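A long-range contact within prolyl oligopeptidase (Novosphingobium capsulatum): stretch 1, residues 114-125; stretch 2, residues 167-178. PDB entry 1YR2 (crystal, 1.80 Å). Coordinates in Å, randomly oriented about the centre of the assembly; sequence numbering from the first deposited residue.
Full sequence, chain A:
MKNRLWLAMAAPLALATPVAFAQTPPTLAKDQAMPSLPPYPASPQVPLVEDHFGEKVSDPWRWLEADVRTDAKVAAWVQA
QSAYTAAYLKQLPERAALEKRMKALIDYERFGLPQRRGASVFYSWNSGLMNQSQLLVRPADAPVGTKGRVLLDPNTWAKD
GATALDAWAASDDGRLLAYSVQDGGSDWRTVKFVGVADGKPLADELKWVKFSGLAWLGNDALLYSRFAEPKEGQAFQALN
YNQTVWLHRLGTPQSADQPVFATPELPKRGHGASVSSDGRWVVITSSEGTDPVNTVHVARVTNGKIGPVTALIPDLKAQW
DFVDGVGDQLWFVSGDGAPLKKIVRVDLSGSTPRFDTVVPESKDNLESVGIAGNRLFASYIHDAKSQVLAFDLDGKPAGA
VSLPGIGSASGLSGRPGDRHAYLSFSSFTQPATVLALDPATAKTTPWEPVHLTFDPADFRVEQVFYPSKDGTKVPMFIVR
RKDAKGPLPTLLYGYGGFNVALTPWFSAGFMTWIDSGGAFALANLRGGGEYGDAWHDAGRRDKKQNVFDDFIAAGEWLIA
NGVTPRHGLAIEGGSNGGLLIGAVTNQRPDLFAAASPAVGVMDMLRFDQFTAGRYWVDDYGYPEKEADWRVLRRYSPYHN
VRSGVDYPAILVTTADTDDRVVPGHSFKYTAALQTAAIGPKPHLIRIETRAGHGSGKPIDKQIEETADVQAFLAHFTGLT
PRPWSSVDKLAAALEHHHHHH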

# COMPACT_ATOMS: atom_id res chain seq x y z
N PRO A 114 10.19 10.15 14.05
CA PRO A 114 10.33 10.97 15.24
C PRO A 114 10.04 12.46 15.06
O PRO A 114 10.26 13.01 13.99
CB PRO A 114 11.76 10.75 15.63
CG PRO A 114 12.44 10.36 14.45
CD PRO A 114 11.49 9.70 13.53
N GLN A 115 9.54 13.08 16.12
CA GLN A 115 9.28 14.51 16.18
C GLN A 115 10.17 15.09 17.26
O GLN A 115 10.13 14.65 18.40
CB GLN A 115 7.81 14.79 16.50
CG GLN A 115 6.85 14.35 15.44
CD GLN A 115 7.00 15.15 14.14
OE1 GLN A 115 7.42 16.31 14.15
NE2 GLN A 115 6.64 14.53 13.03
N ARG A 116 11.00 16.05 16.88
CA ARG A 116 11.87 16.77 17.85
C ARG A 116 11.21 18.09 18.24
O ARG A 116 10.82 18.87 17.37
CB ARG A 116 13.21 17.02 17.21
CG ARG A 116 13.99 15.74 16.94
CD ARG A 116 15.28 15.91 16.08
NE ARG A 116 16.18 14.80 16.38
CZ ARG A 116 17.22 14.86 17.22
NH1 ARG A 116 17.57 15.99 17.82
NH2 ARG A 116 17.94 13.76 17.41
N ARG A 117 10.98 18.30 19.54
CA ARG A 117 10.51 19.58 20.04
C ARG A 117 11.27 19.88 21.33
O ARG A 117 11.38 19.03 22.22
CB ARG A 117 9.00 19.59 20.30
CG ARG A 117 8.10 19.28 19.13
CD ARG A 117 8.07 20.37 18.02
NE ARG A 117 7.05 20.00 17.07
CZ ARG A 117 7.26 19.15 16.08
NH1 ARG A 117 8.48 18.69 15.83
NH2 ARG A 117 6.26 18.84 15.28
N GLY A 118 11.82 21.08 21.41
CA GLY A 118 12.61 21.48 22.57
C GLY A 118 13.78 20.58 22.83
O GLY A 118 14.60 20.33 21.94
N ALA A 119 13.82 20.05 24.03
CA ALA A 119 14.89 19.19 24.50
C ALA A 119 14.62 17.71 24.26
O ALA A 119 15.41 16.87 24.68
CB ALA A 119 15.12 19.42 25.96
N SER A 120 13.53 17.39 23.57
CA SER A 120 13.04 16.02 23.52
C SER A 120 12.76 15.55 22.09
O SER A 120 12.45 16.32 21.17
CB SER A 120 11.76 15.88 24.37
OG SER A 120 11.99 16.07 25.75
N VAL A 121 12.84 14.23 21.91
CA VAL A 121 12.38 13.58 20.70
C VAL A 121 11.28 12.57 21.08
O VAL A 121 11.42 11.84 22.06
CB VAL A 121 13.56 12.94 19.93
CG1 VAL A 121 14.24 11.88 20.71
CG2 VAL A 121 13.11 12.36 18.60
N PHE A 122 10.22 12.53 20.28
CA PHE A 122 9.00 11.72 20.47
C PHE A 122 8.82 10.79 19.27
O PHE A 122 8.99 11.21 18.12
CB PHE A 122 7.73 12.59 20.59
CG PHE A 122 7.80 13.67 21.64
CD1 PHE A 122 8.47 14.85 21.42
CD2 PHE A 122 7.17 13.50 22.86
CE1 PHE A 122 8.54 15.84 22.39
CE2 PHE A 122 7.20 14.49 23.81
CZ PHE A 122 7.88 15.64 23.62
N TYR A 123 8.53 9.52 19.55
CA TYR A 123 8.34 8.55 18.48
C TYR A 123 7.56 7.36 18.97
O TYR A 123 7.68 6.95 20.11
CB TYR A 123 9.70 8.12 17.87
CG TYR A 123 10.65 7.56 18.91
CD1 TYR A 123 11.34 8.40 19.74
CD2 TYR A 123 10.80 6.20 19.08
CE1 TYR A 123 12.20 7.94 20.70
CE2 TYR A 123 11.66 5.70 20.05
CZ TYR A 123 12.34 6.59 20.87
OH TYR A 123 13.18 6.13 21.86
N SER A 124 6.72 6.81 18.11
CA SER A 124 6.04 5.56 18.40
C SER A 124 7.05 4.38 18.31
O SER A 124 8.02 4.45 17.55
CB SER A 124 4.83 5.42 17.47
OG SER A 124 5.20 5.04 16.17
N TRP A 125 6.77 3.31 19.06
CA TRP A 125 7.51 2.07 19.01
C TRP A 125 6.59 0.93 19.34
O TRP A 125 5.82 1.01 20.26
CB TRP A 125 8.67 2.07 19.99
CG TRP A 125 9.48 0.84 19.94
CD1 TRP A 125 10.42 0.54 19.05
CD2 TRP A 125 9.42 -0.25 20.86
NE1 TRP A 125 10.96 -0.70 19.31
CE2 TRP A 125 10.38 -1.20 20.43
CE3 TRP A 125 8.68 -0.53 22.02
CZ2 TRP A 125 10.62 -2.38 21.12
CZ3 TRP A 125 8.91 -1.70 22.68
CH2 TRP A 125 9.87 -2.62 22.24
N ALA A 167 -4.26 10.07 17.69
CA ALA A 167 -3.25 11.04 17.25
C ALA A 167 -2.53 11.67 18.42
O ALA A 167 -3.06 11.64 19.54
CB ALA A 167 -3.91 12.15 16.41
N TRP A 168 -1.33 12.24 18.19
CA TRP A 168 -0.60 12.92 19.26
C TRP A 168 0.19 14.08 18.64
O TRP A 168 0.49 14.02 17.49
CB TRP A 168 0.32 12.00 20.04
CG TRP A 168 1.31 11.25 19.24
CD1 TRP A 168 1.14 10.03 18.71
CD2 TRP A 168 2.64 11.66 18.87
NE1 TRP A 168 2.27 9.65 18.03
CE2 TRP A 168 3.20 10.63 18.10
CE3 TRP A 168 3.41 12.77 19.13
CZ2 TRP A 168 4.49 10.67 17.58
CZ3 TRP A 168 4.72 12.83 18.61
CH2 TRP A 168 5.24 11.78 17.85
N ALA A 169 0.48 15.09 19.45
CA ALA A 169 1.23 16.25 19.03
C ALA A 169 1.91 16.81 20.25
O ALA A 169 1.27 17.16 21.25
CB ALA A 169 0.34 17.27 18.40
N ALA A 170 3.22 16.92 20.17
CA ALA A 170 3.97 17.61 21.20
C ALA A 170 3.88 19.13 20.97
O ALA A 170 3.87 19.62 19.82
CB ALA A 170 5.38 17.17 21.18
N SER A 171 3.90 19.89 22.07
CA SER A 171 3.93 21.34 22.00
C SER A 171 5.22 21.86 21.37
O SER A 171 6.23 21.13 21.23
CB SER A 171 3.74 21.96 23.42
OG SER A 171 4.80 21.63 24.30
N ASP A 172 5.22 23.14 21.01
CA ASP A 172 6.35 23.71 20.25
C ASP A 172 7.66 23.59 21.02
O ASP A 172 8.73 23.36 20.42
CB ASP A 172 6.10 25.19 19.88
CG ASP A 172 5.07 25.36 18.75
OD1 ASP A 172 4.57 24.34 18.20
OD2 ASP A 172 4.72 26.49 18.32
N ASP A 173 7.60 23.72 22.35
CA ASP A 173 8.83 23.60 23.15
C ASP A 173 9.00 22.22 23.82
O ASP A 173 9.93 22.01 24.59
CB ASP A 173 8.87 24.70 24.21
CG ASP A 173 7.81 24.51 25.29
OD1 ASP A 173 7.02 23.51 25.22
OD2 ASP A 173 7.66 25.35 26.22
N GLY A 174 8.07 21.32 23.53
CA GLY A 174 8.18 19.90 23.83
C GLY A 174 7.82 19.56 25.26
O GLY A 174 8.10 18.45 25.73
N ARG A 175 7.27 20.52 25.99
CA ARG A 175 7.03 20.30 27.42
C ARG A 175 5.66 19.69 27.73
O ARG A 175 5.49 19.10 28.82
CB ARG A 175 7.25 21.58 28.23
CG ARG A 175 8.69 22.14 28.19
CD ARG A 175 8.89 23.31 29.15
NE ARG A 175 8.68 22.84 30.53
CZ ARG A 175 9.61 22.24 31.27
NH1 ARG A 175 10.83 22.08 30.83
NH2 ARG A 175 9.31 21.80 32.49
N LEU A 176 4.72 19.76 26.78
CA LEU A 176 3.39 19.15 26.92
C LEU A 176 3.05 18.35 25.69
O LEU A 176 3.61 18.60 24.61
CB LEU A 176 2.32 20.24 27.06
CG LEU A 176 2.44 21.11 28.28
CD1 LEU A 176 1.47 22.29 28.10
CD2 LEU A 176 2.12 20.31 29.57
N LEU A 177 2.22 17.34 25.86
CA LEU A 177 1.79 16.52 24.76
C LEU A 177 0.28 16.36 24.80
O LEU A 177 -0.31 16.08 25.85
CB LEU A 177 2.50 15.17 24.79
CG LEU A 177 2.17 14.28 23.61
CD1 LEU A 177 3.35 14.10 22.77
CD2 LEU A 177 1.59 13.00 24.10
N ALA A 178 -0.32 16.58 23.65
CA ALA A 178 -1.74 16.45 23.47
C ALA A 178 -1.96 15.18 22.72
O ALA A 178 -1.19 14.84 21.81
CB ALA A 178 -2.31 17.64 22.68
O HOH W 1 4.55 21.58 17.90
O HOH W 2 3.57 19.15 16.78
O HOH W 3 11.41 23.45 19.82
O HOH W 4 11.66 20.50 26.04
O HOH W 5 10.52 17.95 26.71

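The two stretches are beta hairpins packed against each other, and no direct hydrogen bond joins them. Strands 120-125 and 167-170 run nearly antiparallel, at 170°, but their axes come no closer than 9.0 Å. Side chains, chiefly those of Phe122 and Trp168, fill the space between; the bridging waters lie toward the turns.

The apolar contacts centre on Phe122. The CB of Ala170 sits over one face of its ring, 3.8 Å from the centroid and 18° off the normal, a CH-pi contact. Phe122 CB lies 3.6 Å from Trp168 CZ3, and Phe122 CD2 lies 3.9 Å from Leu177 CD1. At the ring edge, Phe122 CZ approaches Gly174 O at 3.5 Å. The Trp168 ring also reaches Gln115, with CH2 3.9 Å from Gln115 CG.

The turns meet through backbone atoms. Gly118 CA makes a CA-H...O contact of 3.4 Å with Asp173 O. Both turn glycines have positive phi, and both lie close against the opposing backbone. Gly174 is buried, whereas Gly118 is exposed. An ideal CB on Gly118 would lie 2.0 Å from Asp173 O, and one on Gly174 would lie 2.2 Å from Arg117 O. Both would clash.

Water supplies the polar links. Water 1 accepts from Arg117 NE and donates to Ala170 O and Asp172 OD1. Water 2 joins Arg117 NH2 to Ala170 O. Gly118 N and Asp172 O are 4.0 Å apart, too far for a direct hydrogen bond, and water 3 spans the gap. Water 4 connects Ala119 N with Asp173 O. Water 5 bridges Ser120 OG and Gly174 O.

Each stretch also has side-chain hydrogen bonds of its own. Arg117 NH1 donates to Arg116 O at 2.8 Å. In stretch 2, Ser171 OG donates to Asp173 OD1 at 3.1 Å and accepts from Leu176 N at 3.1 Å.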